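Local coordinates for protein alpha-galactosidase 1 (PDB 3LRK) that hydrolyses terminal, non-reducing alpha-D-galactose residues from alpha-D-galactosides such as galactose oligosaccharides, galactomannans and galactolipids, working as a secreted homotetramer, at residues D73-L85 / Y124-F138. The protein carries 1 engineered substitution. Sequence-based numbering, arbitrary orientation.
Sequences DCWSSGRDSDGFL and YPGSLGREEEDAQFF
Arg79 and Asp134 join end-on in a bidentate salt bridge that ties the two-stranded antiparallel hairpin of 76-79 and 85-87, an excursion from the TIM barrel of this GH27 enzyme, to helix 131-140. Arg79 NH1 meets Asp134 OD1 at 2.8 Å and Arg79 NH2 meets Asp134 OD2 at 2.7 Å; both bonds are nearly straight, use syn lone pairs, and leave the guanidinium and carboxylate planes 1° apart. Arg130 CD lies over one guanidinium face, 3.4 Å from Arg79 CZ, while Leu85 CD2 sits over the opposite face. Arg79 NH2 also donates to Gly126 O, from above that carbonyl's plane, and Arg79 NH1 to Gly83 O in the hairpin turn. Replacing Arg79 with a methionine would probably strand the buried Asp134 carboxylate without its charge mate and untie Gly83 and Gly126 from each other. In the second shell, Ser127 OG, itself hydrogen-bonded to Ser114 OG, takes the anti lone pair of Asp134 OD2, and a water links Asp134 OD1 to Leu85 N.

Beside this polar centre the packing is aromatic. Leu85 CB stands over the centre of the Phe137 ring, 4.0 Å from its centroid, and Phe84 CD2 lies at that ring's edge. With CG anti to the backbone N (chi1 173°), Phe137 turns its far end to Trp75, in a slid, near-parallel pair with planes at 22°.

Toward the active site, Asp73, a substrate-binding residue whose side chain lies about 6 Å from that of the nucleophile Asp149, accepts a hydrogen bond at OD1 from the backbone N of Cys74, whose sulfur is disulfide-bonded to Cys42. Pro125 CD rests on Ser76 OG, which a water connects to Pro125 O. Cys74 CA sits over the centre of the Tyr124 ring in a CH-pi contact, 3.5 Å from the ring centroid and nearly along its normal, while Ser76 O approaches the ring's edge, 3.2 Å from Tyr124 CD2.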
# COMPACT_ATOMS: atom_id res chain seq x y z
N ASP A 73 12.60 -28.46 10.46
CA ASP A 73 11.27 -29.07 10.30
C ASP A 73 11.33 -30.61 10.24
O ASP A 73 12.41 -31.19 10.21
CB ASP A 73 10.65 -28.50 9.01
CG ASP A 73 9.11 -28.46 9.02
OD1 ASP A 73 8.43 -29.15 9.82
OD2 ASP A 73 8.57 -27.70 8.19
N CYS A 74 10.15 -31.25 10.21
CA CYS A 74 9.99 -32.70 9.93
C CYS A 74 10.50 -33.66 11.00
O CYS A 74 10.92 -34.79 10.70
CB CYS A 74 10.61 -33.07 8.58
SG CYS A 74 10.63 -31.77 7.35
N TRP A 75 10.46 -33.22 12.26
CA TRP A 75 11.08 -33.99 13.34
C TRP A 75 10.03 -34.78 14.14
O TRP A 75 10.36 -35.78 14.78
CB TRP A 75 11.91 -33.06 14.24
CG TRP A 75 11.08 -32.02 14.93
CD1 TRP A 75 10.87 -30.72 14.53
CD2 TRP A 75 10.31 -32.19 16.14
NE1 TRP A 75 10.03 -30.08 15.41
CE2 TRP A 75 9.67 -30.95 16.40
CE3 TRP A 75 10.11 -33.26 17.02
CZ2 TRP A 75 8.84 -30.76 17.51
CZ3 TRP A 75 9.28 -33.07 18.12
CH2 TRP A 75 8.66 -31.81 18.36
N SER A 76 8.78 -34.31 14.09
CA SER A 76 7.68 -34.89 14.87
C SER A 76 6.86 -35.91 14.07
O SER A 76 6.94 -35.97 12.84
CB SER A 76 6.74 -33.78 15.37
OG SER A 76 6.26 -33.00 14.29
N SER A 77 6.06 -36.70 14.78
CA SER A 77 5.18 -37.67 14.13
C SER A 77 3.69 -37.40 14.40
O SER A 77 2.82 -38.05 13.81
CB SER A 77 5.56 -39.10 14.55
OG SER A 77 5.41 -39.27 15.94
N GLY A 78 3.41 -36.43 15.26
CA GLY A 78 2.03 -36.12 15.67
C GLY A 78 1.96 -35.64 17.11
O GLY A 78 2.94 -35.10 17.64
N ARG A 79 0.79 -35.83 17.73
CA ARG A 79 0.57 -35.46 19.13
C ARG A 79 -0.01 -36.65 19.90
O ARG A 79 -0.76 -37.46 19.33
CB ARG A 79 -0.36 -34.24 19.25
CG ARG A 79 0.16 -32.99 18.54
CD ARG A 79 -0.72 -31.75 18.76
NE ARG A 79 -0.05 -30.57 18.21
CZ ARG A 79 0.78 -29.77 18.90
NH1 ARG A 79 1.03 -30.01 20.18
NH2 ARG A 79 1.36 -28.74 18.31
N ASP A 80 0.34 -36.76 21.18
CA ASP A 80 -0.16 -37.85 22.04
C ASP A 80 -1.58 -37.59 22.57
O ASP A 80 -2.19 -36.57 22.22
CB ASP A 80 0.83 -38.16 23.18
CG ASP A 80 0.93 -37.05 24.22
OD1 ASP A 80 0.02 -36.20 24.33
OD2 ASP A 80 1.94 -37.04 24.97
N SER A 81 -2.10 -38.48 23.41
CA SER A 81 -3.46 -38.34 23.94
C SER A 81 -3.66 -37.09 24.82
O SER A 81 -4.79 -36.64 25.02
CB SER A 81 -3.91 -39.60 24.69
OG SER A 81 -3.21 -39.76 25.91
N ASP A 82 -2.56 -36.54 25.33
CA ASP A 82 -2.60 -35.28 26.07
C ASP A 82 -2.41 -34.04 25.21
O ASP A 82 -2.41 -32.91 25.71
CB ASP A 82 -1.57 -35.29 27.19
CG ASP A 82 -1.99 -36.14 28.37
OD1 ASP A 82 -3.16 -36.01 28.80
OD2 ASP A 82 -1.17 -36.95 28.84
N GLY A 83 -2.23 -34.24 23.91
CA GLY A 83 -2.05 -33.14 22.98
C GLY A 83 -0.61 -32.65 22.87
O GLY A 83 -0.35 -31.66 22.19
N PHE A 84 0.31 -33.35 23.53
CA PHE A 84 1.73 -33.04 23.48
C PHE A 84 2.37 -33.51 22.19
O PHE A 84 2.04 -34.60 21.69
CB PHE A 84 2.47 -33.70 24.65
CG PHE A 84 3.06 -32.73 25.63
CD1 PHE A 84 2.24 -31.84 26.32
CD2 PHE A 84 4.43 -32.73 25.88
CE1 PHE A 84 2.79 -30.95 27.23
CE2 PHE A 84 4.98 -31.84 26.80
CZ PHE A 84 4.16 -30.95 27.47
N LEU A 85 3.28 -32.69 21.67
CA LEU A 85 4.12 -33.07 20.54
C LEU A 85 4.84 -34.38 20.83
O LEU A 85 5.31 -34.59 21.96
CB LEU A 85 5.17 -31.99 20.25
CG LEU A 85 4.71 -30.69 19.59
CD1 LEU A 85 5.77 -29.62 19.78
CD2 LEU A 85 4.42 -30.92 18.11
N TYR A 124 3.89 -30.70 9.19
CA TYR A 124 3.88 -31.36 10.49
C TYR A 124 3.10 -30.52 11.50
O TYR A 124 2.75 -29.39 11.18
CB TYR A 124 5.33 -31.58 10.95
CG TYR A 124 6.05 -32.57 10.07
CD1 TYR A 124 6.48 -32.22 8.79
CD2 TYR A 124 6.26 -33.88 10.50
CE1 TYR A 124 7.12 -33.14 7.96
CE2 TYR A 124 6.89 -34.82 9.68
CZ TYR A 124 7.33 -34.43 8.43
OH TYR A 124 7.96 -35.34 7.63
N PRO A 125 2.79 -31.06 12.70
CA PRO A 125 2.02 -30.31 13.69
C PRO A 125 2.61 -28.95 14.04
O PRO A 125 3.78 -28.85 14.40
CB PRO A 125 2.02 -31.22 14.92
CG PRO A 125 2.31 -32.59 14.39
CD PRO A 125 3.12 -32.43 13.16
N GLY A 126 1.78 -27.92 13.93
CA GLY A 126 2.16 -26.55 14.27
C GLY A 126 1.66 -26.15 15.65
O GLY A 126 0.81 -26.83 16.23
N SER A 127 2.18 -25.03 16.16
CA SER A 127 1.96 -24.64 17.55
C SER A 127 0.88 -23.59 17.80
O SER A 127 0.62 -23.23 18.95
CB SER A 127 3.27 -24.14 18.18
OG SER A 127 4.26 -25.15 18.17
N LEU A 128 0.25 -23.08 16.74
CA LEU A 128 -0.78 -22.03 16.93
C LEU A 128 -1.95 -22.52 17.81
O LEU A 128 -2.61 -23.52 17.49
CB LEU A 128 -1.29 -21.49 15.58
CG LEU A 128 -2.22 -20.27 15.61
CD1 LEU A 128 -1.63 -19.12 16.46
CD2 LEU A 128 -2.51 -19.81 14.17
N GLY A 129 -2.16 -21.81 18.92
CA GLY A 129 -3.18 -22.15 19.91
C GLY A 129 -2.74 -23.28 20.83
O GLY A 129 -3.52 -23.74 21.65
N ARG A 130 -1.50 -23.73 20.66
CA ARG A 130 -0.96 -24.85 21.43
C ARG A 130 0.35 -24.43 22.07
O ARG A 130 1.19 -25.27 22.40
CB ARG A 130 -0.76 -26.06 20.52
CG ARG A 130 -2.07 -26.52 19.84
CD ARG A 130 -1.80 -27.60 18.83
NE ARG A 130 -2.98 -28.01 18.06
CZ ARG A 130 -3.83 -28.98 18.41
NH1 ARG A 130 -3.66 -29.66 19.55
NH2 ARG A 130 -4.86 -29.27 17.62
N GLU A 131 0.51 -23.12 22.27
CA GLU A 131 1.80 -22.55 22.64
C GLU A 131 2.27 -23.02 24.00
O GLU A 131 3.45 -23.32 24.17
CB GLU A 131 1.78 -21.02 22.57
CG GLU A 131 1.62 -20.45 21.15
CD GLU A 131 0.16 -20.30 20.72
OE1 GLU A 131 -0.74 -20.77 21.44
OE2 GLU A 131 -0.07 -19.71 19.65
N GLU A 132 1.35 -23.07 24.97
CA GLU A 132 1.73 -23.47 26.33
C GLU A 132 2.31 -24.88 26.37
O GLU A 132 3.41 -25.07 26.90
CB GLU A 132 0.57 -23.28 27.32
CG GLU A 132 0.48 -21.81 27.79
CD GLU A 132 -0.45 -21.55 28.98
OE1 GLU A 132 -0.99 -22.51 29.58
OE2 GLU A 132 -0.62 -20.35 29.31
N GLU A 133 1.61 -25.85 25.77
CA GLU A 133 2.06 -27.26 25.71
C GLU A 133 3.35 -27.39 24.94
O GLU A 133 4.21 -28.21 25.28
CB GLU A 133 1.10 -28.20 24.95
CG GLU A 133 -0.32 -28.12 25.21
CD GLU A 133 -1.02 -27.05 24.43
OE1 GLU A 133 -0.85 -25.89 24.83
OE2 GLU A 133 -1.76 -27.36 23.46
N ASP A 134 3.46 -26.64 23.85
CA ASP A 134 4.59 -26.84 22.94
C ASP A 134 5.88 -26.26 23.52
O ASP A 134 6.93 -26.92 23.51
CB ASP A 134 4.27 -26.34 21.54
CG ASP A 134 3.30 -27.27 20.80
OD1 ASP A 134 2.78 -28.22 21.42
OD2 ASP A 134 3.07 -27.06 19.60
N ALA A 135 5.79 -25.05 24.07
CA ALA A 135 6.88 -24.47 24.86
C ALA A 135 7.30 -25.42 25.99
O ALA A 135 8.50 -25.60 26.22
CB ALA A 135 6.49 -23.10 25.41
N GLN A 136 6.33 -26.00 26.69
CA GLN A 136 6.59 -26.99 27.74
C GLN A 136 7.32 -28.23 27.23
O GLN A 136 8.31 -28.67 27.85
CB GLN A 136 5.30 -27.41 28.46
CG GLN A 136 5.54 -28.17 29.77
CD GLN A 136 6.35 -27.36 30.79
OE1 GLN A 136 6.01 -26.22 31.11
NE2 GLN A 136 7.44 -27.94 31.28
N PHE A 137 6.86 -28.78 26.11
CA PHE A 137 7.59 -29.85 25.42
C PHE A 137 9.06 -29.47 25.16
O PHE A 137 9.97 -30.28 25.45
CB PHE A 137 6.90 -30.26 24.09
CG PHE A 137 7.72 -31.23 23.28
CD1 PHE A 137 7.54 -32.60 23.42
CD2 PHE A 137 8.69 -30.76 22.39
CE1 PHE A 137 8.30 -33.49 22.69
CE2 PHE A 137 9.46 -31.66 21.66
CZ PHE A 137 9.26 -33.02 21.81
N PHE A 138 9.31 -28.27 24.63
CA PHE A 138 10.68 -27.87 24.32
C PHE A 138 11.55 -27.76 25.59
O PHE A 138 12.68 -28.22 25.62
CB PHE A 138 10.75 -26.60 23.46
CG PHE A 138 10.10 -26.74 22.10
CD1 PHE A 138 10.51 -27.75 21.21
CD2 PHE A 138 9.07 -25.89 21.72
CE1 PHE A 138 9.91 -27.89 19.96
CE2 PHE A 138 8.46 -26.03 20.47
CZ PHE A 138 8.88 -27.02 19.58
O HOH W 1 6.16 -30.28 14.47
O HOH W 2 -0.72 -29.33 15.69
O HOH W 3 -2.07 -29.65 21.91
O HOH W 4 3.48 -30.16 23.11